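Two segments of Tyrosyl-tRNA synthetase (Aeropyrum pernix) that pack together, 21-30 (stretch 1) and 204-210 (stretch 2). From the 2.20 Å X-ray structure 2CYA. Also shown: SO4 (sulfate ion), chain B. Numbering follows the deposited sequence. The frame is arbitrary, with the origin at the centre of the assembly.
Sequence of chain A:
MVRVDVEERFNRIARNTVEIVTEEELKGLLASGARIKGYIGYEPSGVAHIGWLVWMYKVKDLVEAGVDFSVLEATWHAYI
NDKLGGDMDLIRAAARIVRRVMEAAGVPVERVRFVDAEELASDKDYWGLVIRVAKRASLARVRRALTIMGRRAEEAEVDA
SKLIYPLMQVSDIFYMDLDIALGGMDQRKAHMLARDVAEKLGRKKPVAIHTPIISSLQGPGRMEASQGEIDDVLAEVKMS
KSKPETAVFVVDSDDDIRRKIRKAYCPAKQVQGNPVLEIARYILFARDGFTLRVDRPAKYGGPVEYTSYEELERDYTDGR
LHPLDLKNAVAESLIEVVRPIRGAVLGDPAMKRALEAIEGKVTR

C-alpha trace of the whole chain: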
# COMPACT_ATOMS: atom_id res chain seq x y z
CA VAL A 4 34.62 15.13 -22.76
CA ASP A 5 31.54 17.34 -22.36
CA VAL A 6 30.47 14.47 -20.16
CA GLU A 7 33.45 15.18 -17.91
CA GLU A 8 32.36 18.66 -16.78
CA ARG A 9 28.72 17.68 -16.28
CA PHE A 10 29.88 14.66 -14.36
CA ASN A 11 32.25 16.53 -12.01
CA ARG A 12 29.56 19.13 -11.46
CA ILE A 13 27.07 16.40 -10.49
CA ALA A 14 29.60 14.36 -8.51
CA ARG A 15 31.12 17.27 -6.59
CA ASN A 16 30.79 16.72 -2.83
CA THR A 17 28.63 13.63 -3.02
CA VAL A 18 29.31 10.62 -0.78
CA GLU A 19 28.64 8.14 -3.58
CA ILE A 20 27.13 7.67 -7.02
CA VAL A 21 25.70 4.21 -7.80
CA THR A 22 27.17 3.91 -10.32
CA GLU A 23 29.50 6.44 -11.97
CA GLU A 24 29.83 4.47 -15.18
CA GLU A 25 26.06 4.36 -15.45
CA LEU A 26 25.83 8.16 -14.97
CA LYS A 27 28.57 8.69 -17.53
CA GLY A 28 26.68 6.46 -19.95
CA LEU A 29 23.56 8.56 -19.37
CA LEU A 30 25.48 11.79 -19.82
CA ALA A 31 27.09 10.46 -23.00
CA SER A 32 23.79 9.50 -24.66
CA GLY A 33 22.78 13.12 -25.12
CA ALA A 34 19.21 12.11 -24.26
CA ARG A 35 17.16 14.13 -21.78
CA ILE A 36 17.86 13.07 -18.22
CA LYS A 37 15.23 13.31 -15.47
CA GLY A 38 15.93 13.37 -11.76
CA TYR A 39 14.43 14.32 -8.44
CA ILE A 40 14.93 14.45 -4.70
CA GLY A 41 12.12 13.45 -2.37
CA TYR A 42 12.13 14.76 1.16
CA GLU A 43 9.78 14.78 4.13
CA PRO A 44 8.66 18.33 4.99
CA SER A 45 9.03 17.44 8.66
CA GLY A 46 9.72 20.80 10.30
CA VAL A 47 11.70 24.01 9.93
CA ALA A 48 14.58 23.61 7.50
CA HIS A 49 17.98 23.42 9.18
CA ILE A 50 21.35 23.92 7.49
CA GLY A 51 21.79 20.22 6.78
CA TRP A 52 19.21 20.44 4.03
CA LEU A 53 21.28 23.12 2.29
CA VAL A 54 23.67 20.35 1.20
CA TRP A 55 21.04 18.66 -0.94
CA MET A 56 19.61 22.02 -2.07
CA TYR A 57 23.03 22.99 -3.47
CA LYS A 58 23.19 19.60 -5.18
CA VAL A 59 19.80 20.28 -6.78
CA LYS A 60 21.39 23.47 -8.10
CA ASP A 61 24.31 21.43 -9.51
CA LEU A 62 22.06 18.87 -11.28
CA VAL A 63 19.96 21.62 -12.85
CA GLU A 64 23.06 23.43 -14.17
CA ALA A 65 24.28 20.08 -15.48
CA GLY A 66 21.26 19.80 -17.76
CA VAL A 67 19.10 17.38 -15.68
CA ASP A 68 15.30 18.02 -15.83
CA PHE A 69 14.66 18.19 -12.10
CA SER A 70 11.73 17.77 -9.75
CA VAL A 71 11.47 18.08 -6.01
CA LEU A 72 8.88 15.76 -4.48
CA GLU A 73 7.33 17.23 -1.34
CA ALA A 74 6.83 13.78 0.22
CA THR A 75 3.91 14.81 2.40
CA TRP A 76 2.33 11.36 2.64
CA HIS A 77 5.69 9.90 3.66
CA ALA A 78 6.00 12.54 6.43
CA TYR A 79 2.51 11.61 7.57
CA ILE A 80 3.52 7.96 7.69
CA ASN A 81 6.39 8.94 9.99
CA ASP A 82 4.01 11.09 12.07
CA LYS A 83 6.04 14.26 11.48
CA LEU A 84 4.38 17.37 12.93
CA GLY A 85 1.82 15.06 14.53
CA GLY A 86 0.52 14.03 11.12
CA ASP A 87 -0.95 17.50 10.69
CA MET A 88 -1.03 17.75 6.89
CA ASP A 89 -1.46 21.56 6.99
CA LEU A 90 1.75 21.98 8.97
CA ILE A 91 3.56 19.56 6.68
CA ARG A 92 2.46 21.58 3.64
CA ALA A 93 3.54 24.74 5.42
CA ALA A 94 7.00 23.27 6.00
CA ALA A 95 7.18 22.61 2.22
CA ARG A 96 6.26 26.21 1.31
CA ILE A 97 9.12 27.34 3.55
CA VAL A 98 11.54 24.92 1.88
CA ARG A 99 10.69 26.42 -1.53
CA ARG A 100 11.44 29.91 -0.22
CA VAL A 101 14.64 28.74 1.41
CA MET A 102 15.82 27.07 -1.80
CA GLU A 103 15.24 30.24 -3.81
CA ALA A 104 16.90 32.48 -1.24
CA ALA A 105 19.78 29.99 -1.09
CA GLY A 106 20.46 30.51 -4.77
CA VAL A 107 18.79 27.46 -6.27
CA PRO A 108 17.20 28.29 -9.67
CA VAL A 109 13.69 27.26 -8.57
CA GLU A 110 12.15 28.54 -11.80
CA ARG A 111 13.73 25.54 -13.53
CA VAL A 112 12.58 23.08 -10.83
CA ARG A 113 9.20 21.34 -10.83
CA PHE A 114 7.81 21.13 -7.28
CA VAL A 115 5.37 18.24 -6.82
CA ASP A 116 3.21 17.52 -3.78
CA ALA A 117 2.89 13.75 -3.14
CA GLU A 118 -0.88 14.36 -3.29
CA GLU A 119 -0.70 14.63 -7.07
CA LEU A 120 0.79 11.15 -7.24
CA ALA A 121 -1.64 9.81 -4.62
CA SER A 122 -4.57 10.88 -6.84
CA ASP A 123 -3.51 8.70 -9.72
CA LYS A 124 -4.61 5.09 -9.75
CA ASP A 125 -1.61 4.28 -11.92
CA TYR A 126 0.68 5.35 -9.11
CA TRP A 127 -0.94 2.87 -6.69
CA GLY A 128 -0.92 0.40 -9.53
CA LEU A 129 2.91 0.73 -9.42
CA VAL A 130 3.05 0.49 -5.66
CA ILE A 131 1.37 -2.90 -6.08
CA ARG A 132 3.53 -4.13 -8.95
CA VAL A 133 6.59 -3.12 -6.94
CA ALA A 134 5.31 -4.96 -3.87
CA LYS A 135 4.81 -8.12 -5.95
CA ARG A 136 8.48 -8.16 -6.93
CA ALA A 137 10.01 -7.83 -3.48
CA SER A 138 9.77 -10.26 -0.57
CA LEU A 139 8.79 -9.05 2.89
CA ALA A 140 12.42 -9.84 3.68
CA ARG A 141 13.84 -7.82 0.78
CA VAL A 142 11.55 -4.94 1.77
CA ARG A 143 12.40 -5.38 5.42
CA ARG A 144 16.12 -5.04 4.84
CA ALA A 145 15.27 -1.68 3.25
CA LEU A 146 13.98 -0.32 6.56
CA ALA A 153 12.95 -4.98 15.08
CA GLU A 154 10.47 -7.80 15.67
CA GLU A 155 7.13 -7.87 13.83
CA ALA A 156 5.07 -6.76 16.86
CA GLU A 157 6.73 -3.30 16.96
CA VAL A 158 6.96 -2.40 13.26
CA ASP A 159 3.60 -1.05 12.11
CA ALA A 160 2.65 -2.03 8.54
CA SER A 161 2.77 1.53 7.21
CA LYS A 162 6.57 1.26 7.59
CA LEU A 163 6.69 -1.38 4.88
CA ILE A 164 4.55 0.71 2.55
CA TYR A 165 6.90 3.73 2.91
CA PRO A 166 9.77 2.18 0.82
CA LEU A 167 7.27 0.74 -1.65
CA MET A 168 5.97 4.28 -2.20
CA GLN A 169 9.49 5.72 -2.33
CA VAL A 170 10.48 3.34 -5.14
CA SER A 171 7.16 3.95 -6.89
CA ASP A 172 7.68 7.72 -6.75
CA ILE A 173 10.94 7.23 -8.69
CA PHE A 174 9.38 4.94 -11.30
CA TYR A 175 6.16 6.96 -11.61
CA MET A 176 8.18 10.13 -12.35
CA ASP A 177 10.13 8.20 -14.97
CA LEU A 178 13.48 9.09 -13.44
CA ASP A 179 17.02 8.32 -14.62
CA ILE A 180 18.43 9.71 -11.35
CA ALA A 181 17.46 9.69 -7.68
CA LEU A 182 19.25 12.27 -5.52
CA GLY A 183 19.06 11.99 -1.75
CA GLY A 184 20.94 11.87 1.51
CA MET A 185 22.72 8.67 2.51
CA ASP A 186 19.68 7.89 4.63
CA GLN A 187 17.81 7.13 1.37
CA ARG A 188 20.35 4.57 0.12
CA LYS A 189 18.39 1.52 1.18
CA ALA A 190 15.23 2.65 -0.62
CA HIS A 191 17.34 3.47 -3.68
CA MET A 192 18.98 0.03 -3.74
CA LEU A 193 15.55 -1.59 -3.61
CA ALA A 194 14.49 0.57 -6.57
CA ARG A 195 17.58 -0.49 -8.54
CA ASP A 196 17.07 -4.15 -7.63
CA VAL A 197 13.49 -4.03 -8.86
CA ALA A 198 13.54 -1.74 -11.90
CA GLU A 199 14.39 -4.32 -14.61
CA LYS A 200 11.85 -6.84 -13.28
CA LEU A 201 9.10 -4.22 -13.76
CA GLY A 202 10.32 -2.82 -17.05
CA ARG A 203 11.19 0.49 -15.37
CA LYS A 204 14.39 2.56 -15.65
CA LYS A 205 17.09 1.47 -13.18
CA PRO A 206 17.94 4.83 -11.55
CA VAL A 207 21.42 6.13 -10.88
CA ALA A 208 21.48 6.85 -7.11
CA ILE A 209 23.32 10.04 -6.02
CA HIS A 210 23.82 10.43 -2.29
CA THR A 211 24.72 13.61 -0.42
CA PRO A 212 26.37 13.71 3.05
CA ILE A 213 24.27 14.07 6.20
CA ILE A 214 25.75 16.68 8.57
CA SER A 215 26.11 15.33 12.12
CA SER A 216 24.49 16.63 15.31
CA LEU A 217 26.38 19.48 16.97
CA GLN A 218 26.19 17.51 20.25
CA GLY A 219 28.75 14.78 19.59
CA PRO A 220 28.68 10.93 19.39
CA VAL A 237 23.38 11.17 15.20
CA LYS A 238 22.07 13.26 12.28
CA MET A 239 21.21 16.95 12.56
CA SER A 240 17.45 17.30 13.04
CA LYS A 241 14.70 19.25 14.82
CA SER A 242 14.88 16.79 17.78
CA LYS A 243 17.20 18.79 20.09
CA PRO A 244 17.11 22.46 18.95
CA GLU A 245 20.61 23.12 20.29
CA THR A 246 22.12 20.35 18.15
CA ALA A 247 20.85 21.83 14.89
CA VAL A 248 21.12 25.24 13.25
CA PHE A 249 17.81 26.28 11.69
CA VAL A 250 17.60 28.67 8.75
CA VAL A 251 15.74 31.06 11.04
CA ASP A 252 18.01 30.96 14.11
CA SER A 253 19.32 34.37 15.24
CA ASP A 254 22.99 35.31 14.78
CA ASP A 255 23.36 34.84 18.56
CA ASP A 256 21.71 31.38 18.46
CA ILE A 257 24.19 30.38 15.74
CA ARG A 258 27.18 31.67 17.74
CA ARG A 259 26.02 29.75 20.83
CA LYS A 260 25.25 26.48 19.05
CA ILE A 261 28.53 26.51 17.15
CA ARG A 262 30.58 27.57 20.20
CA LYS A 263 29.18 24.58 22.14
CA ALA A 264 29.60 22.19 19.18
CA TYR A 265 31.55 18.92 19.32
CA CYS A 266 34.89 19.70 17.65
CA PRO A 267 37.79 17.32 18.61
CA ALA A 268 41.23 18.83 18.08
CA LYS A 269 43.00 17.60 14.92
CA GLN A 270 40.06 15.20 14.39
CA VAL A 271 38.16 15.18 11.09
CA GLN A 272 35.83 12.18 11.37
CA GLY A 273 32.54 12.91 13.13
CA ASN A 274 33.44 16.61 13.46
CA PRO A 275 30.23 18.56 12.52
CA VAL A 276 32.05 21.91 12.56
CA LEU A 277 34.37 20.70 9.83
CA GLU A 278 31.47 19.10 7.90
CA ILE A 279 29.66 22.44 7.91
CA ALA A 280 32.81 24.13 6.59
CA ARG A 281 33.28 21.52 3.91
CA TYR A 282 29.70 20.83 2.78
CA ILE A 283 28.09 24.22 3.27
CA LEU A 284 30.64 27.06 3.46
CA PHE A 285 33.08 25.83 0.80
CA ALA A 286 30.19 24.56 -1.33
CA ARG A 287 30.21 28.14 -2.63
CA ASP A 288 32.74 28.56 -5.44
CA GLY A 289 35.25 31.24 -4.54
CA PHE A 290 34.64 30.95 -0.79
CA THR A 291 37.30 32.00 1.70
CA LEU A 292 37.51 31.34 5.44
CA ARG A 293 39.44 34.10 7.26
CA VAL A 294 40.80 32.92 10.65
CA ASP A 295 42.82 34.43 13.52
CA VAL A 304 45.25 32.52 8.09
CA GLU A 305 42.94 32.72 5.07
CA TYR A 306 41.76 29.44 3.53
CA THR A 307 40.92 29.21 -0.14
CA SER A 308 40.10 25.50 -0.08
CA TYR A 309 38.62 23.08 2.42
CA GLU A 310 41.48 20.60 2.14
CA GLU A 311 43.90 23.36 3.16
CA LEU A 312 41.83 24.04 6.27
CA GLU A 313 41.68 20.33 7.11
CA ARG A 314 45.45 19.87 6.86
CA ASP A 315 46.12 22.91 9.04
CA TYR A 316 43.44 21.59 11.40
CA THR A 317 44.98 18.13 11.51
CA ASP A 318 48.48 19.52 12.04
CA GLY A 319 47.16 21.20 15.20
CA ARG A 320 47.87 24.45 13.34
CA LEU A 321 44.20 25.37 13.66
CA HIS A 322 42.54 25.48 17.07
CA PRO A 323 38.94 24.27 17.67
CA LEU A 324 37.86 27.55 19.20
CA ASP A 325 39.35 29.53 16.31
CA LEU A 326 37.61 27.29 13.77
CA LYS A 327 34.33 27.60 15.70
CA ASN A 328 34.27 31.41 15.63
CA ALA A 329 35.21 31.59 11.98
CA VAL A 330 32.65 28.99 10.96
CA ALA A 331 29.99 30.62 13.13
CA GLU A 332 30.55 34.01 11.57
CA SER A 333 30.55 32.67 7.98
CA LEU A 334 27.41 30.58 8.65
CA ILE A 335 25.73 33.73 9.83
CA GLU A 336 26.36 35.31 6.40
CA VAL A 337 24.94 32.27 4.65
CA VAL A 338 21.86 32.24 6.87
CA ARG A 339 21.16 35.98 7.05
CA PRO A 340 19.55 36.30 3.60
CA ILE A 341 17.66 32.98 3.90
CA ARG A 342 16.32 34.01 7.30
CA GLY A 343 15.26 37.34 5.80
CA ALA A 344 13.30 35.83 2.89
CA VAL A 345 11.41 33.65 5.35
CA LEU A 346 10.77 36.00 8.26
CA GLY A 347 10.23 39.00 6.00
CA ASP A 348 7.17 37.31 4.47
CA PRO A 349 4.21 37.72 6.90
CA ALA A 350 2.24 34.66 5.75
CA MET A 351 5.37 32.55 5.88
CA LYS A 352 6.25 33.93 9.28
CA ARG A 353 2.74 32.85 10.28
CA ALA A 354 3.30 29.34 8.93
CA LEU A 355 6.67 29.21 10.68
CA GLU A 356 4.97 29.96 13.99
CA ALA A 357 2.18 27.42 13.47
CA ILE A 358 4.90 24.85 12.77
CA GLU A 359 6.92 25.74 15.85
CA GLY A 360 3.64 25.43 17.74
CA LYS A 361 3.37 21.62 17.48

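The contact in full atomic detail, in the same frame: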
# COMPACT_ATOMS: atom_id res chain seq x y z
N VAL A 21 25.88 5.62 -7.43
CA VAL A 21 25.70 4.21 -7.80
C VAL A 21 24.98 4.11 -9.15
O VAL A 21 23.74 4.17 -9.17
CB VAL A 21 24.84 3.46 -6.74
CG1 VAL A 21 24.82 1.96 -7.05
CG2 VAL A 21 25.38 3.71 -5.34
N THR A 22 25.70 3.98 -10.27
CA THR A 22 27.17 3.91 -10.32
C THR A 22 27.65 5.01 -11.25
O THR A 22 26.89 5.51 -12.09
CB THR A 22 27.68 2.58 -10.94
OG1 THR A 22 27.22 2.50 -12.30
CG2 THR A 22 27.19 1.38 -10.17
N GLU A 23 28.93 5.37 -11.14
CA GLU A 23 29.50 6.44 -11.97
C GLU A 23 29.50 6.08 -13.45
O GLU A 23 29.20 6.92 -14.30
CB GLU A 23 30.94 6.76 -11.51
CG GLU A 23 31.09 6.89 -9.98
CD GLU A 23 32.41 7.55 -9.54
OE1 GLU A 23 33.43 7.44 -10.27
OE2 GLU A 23 32.43 8.17 -8.45
N GLU A 24 29.82 4.84 -13.77
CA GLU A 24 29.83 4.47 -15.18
C GLU A 24 28.43 4.61 -15.75
O GLU A 24 28.25 5.08 -16.87
CB GLU A 24 30.35 3.05 -15.38
CG GLU A 24 30.55 2.71 -16.85
CD GLU A 24 31.29 3.81 -17.63
OE1 GLU A 24 32.47 4.10 -17.31
OE2 GLU A 24 30.68 4.38 -18.57
N GLU A 25 27.42 4.22 -14.97
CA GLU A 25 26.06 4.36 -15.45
C GLU A 25 25.74 5.84 -15.71
O GLU A 25 25.18 6.16 -16.76
CB GLU A 25 25.07 3.80 -14.43
CG GLU A 25 25.01 2.27 -14.36
CD GLU A 25 24.18 1.82 -13.17
OE1 GLU A 25 23.38 2.64 -12.69
OE2 GLU A 25 24.33 0.67 -12.72
N LEU A 26 26.10 6.72 -14.78
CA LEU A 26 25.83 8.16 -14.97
C LEU A 26 26.57 8.66 -16.20
O LEU A 26 26.01 9.41 -17.00
CB LEU A 26 26.29 8.98 -13.74
CG LEU A 26 26.13 10.50 -13.87
CD1 LEU A 26 24.69 10.89 -14.22
CD2 LEU A 26 26.54 11.16 -12.57
N LYS A 27 27.82 8.24 -16.36
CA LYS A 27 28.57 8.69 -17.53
C LYS A 27 27.92 8.19 -18.81
O LYS A 27 27.91 8.88 -19.83
CB LYS A 27 30.03 8.23 -17.44
CG LYS A 27 30.83 9.02 -16.41
CD LYS A 27 32.21 8.44 -16.17
CE LYS A 27 32.99 9.28 -15.16
NZ LYS A 27 34.36 8.73 -14.89
N GLY A 28 27.35 6.98 -18.77
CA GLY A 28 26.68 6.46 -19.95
C GLY A 28 25.45 7.29 -20.24
O GLY A 28 25.11 7.55 -21.40
N LEU A 29 24.75 7.73 -19.19
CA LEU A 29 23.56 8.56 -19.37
C LEU A 29 23.97 9.92 -19.93
O LEU A 29 23.37 10.45 -20.88
CB LEU A 29 22.82 8.77 -18.03
CG LEU A 29 21.91 7.65 -17.52
CD1 LEU A 29 21.38 8.00 -16.11
CD2 LEU A 29 20.75 7.46 -18.52
N LEU A 30 25.01 10.49 -19.34
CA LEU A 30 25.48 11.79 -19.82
C LEU A 30 25.92 11.70 -21.28
O LEU A 30 25.62 12.59 -22.07
CB LEU A 30 26.63 12.30 -18.95
CG LEU A 30 26.25 12.59 -17.50
CD1 LEU A 30 27.49 12.84 -16.67
CD2 LEU A 30 25.29 13.79 -17.47
N LYS A 204 12.99 2.11 -15.61
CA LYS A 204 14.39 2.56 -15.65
C LYS A 204 15.09 2.34 -14.31
O LYS A 204 14.57 2.72 -13.25
CB LYS A 204 14.46 4.05 -15.98
CG LYS A 204 13.96 4.49 -17.36
CD LYS A 204 13.91 6.02 -17.38
CE LYS A 204 13.51 6.60 -18.72
NZ LYS A 204 13.38 8.09 -18.57
N LYS A 205 16.27 1.72 -14.36
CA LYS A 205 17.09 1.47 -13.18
C LYS A 205 17.75 2.83 -12.93
O LYS A 205 18.61 3.26 -13.70
CB LYS A 205 18.15 0.43 -13.51
CG LYS A 205 18.94 -0.09 -12.33
CD LYS A 205 20.00 -1.04 -12.83
CE LYS A 205 20.70 -1.71 -11.68
NZ LYS A 205 21.63 -2.76 -12.19
N PRO A 206 17.37 3.52 -11.84
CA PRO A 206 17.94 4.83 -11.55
C PRO A 206 19.34 4.87 -11.00
O PRO A 206 19.73 4.01 -10.19
CB PRO A 206 16.95 5.41 -10.54
CG PRO A 206 16.65 4.18 -9.69
CD PRO A 206 16.45 3.09 -10.76
N VAL A 207 20.08 5.89 -11.42
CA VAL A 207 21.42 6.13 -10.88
C VAL A 207 21.14 6.82 -9.54
O VAL A 207 20.44 7.83 -9.50
CB VAL A 207 22.21 7.11 -11.77
CG1 VAL A 207 23.39 7.66 -10.99
CG2 VAL A 207 22.67 6.41 -13.07
N ALA A 208 21.67 6.28 -8.44
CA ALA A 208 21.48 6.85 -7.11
C ALA A 208 22.63 7.79 -6.71
O ALA A 208 23.78 7.36 -6.64
CB ALA A 208 21.36 5.71 -6.07
N ILE A 209 22.30 9.05 -6.43
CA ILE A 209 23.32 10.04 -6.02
C ILE A 209 23.06 10.49 -4.59
O ILE A 209 22.06 11.16 -4.31
CB ILE A 209 23.32 11.29 -6.95
CG1 ILE A 209 23.71 10.88 -8.38
CG2 ILE A 209 24.31 12.34 -6.42
CD1 ILE A 209 23.47 11.93 -9.41
N HIS A 210 23.97 10.13 -3.70
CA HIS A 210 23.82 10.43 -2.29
C HIS A 210 24.72 11.53 -1.73
O HIS A 210 25.95 11.51 -1.90
CB HIS A 210 24.02 9.13 -1.50
CG HIS A 210 23.08 8.04 -1.93
ND1 HIS A 210 23.47 6.73 -2.05
CD2 HIS A 210 21.78 8.09 -2.30
CE1 HIS A 210 22.45 6.01 -2.49
NE2 HIS A 210 21.41 6.81 -2.65
S SO4 B . 31.27 3.02 -10.26
O1 SO4 B . 32.77 3.24 -10.05
O2 SO4 B . 30.96 1.61 -9.76
O3 SO4 B . 30.59 3.93 -9.39
O4 SO4 B . 31.09 2.97 -11.67
O HOH W 1 23.12 -1.07 -14.48
O HOH W 2 21.24 2.84 -14.47

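Residues 21-30 pack on strand 207-210 through one antiparallel bridge and the first turns of a helix. Val21 N donates to Ala208 O (2.8 Å) and Ala208 N returns a bond to Val21 O (3.0 Å); Val207 CA also lies 3.5 Å from Val21 O. The side chains of Val21 and Ala208 share a face of the sheet, CB to CB 4.2 Å, and the small methyl of Ala208 suits this close pairing. A cis peptide bond leads into Thr22, whose p rotamer (chi1 62°) places OG1 to accept from Glu25 N (3.2 Å), capping the helix. Glu23 N donates to sulfate O3 (2.8 Å) and Glu24 N to sulfate O4 (3.1 Å). Val207, beta-branched as suits a strand and with chi1 t, directs CG1 to Leu26 CB (4.2 Å) and CG2 to Leu29 CD1 (3.7 Å) and Glu25 CB (3.8 Å). Leu26, t with chi2 p, brings CD2 within 4.5 Å of Ile209 CD1, extending the apolar patch. At the exposed margin, Glu25 (m, t) and the all-t Lys205 leave Glu25 OE2 and Lys205 NZ 4.4 Å apart, beyond a salt bridge. One water joins these two atoms, while another donates to both Glu25 OE1 and Lys205 O (each 2.8 Å). The contact buries 374 Å², both sides summed.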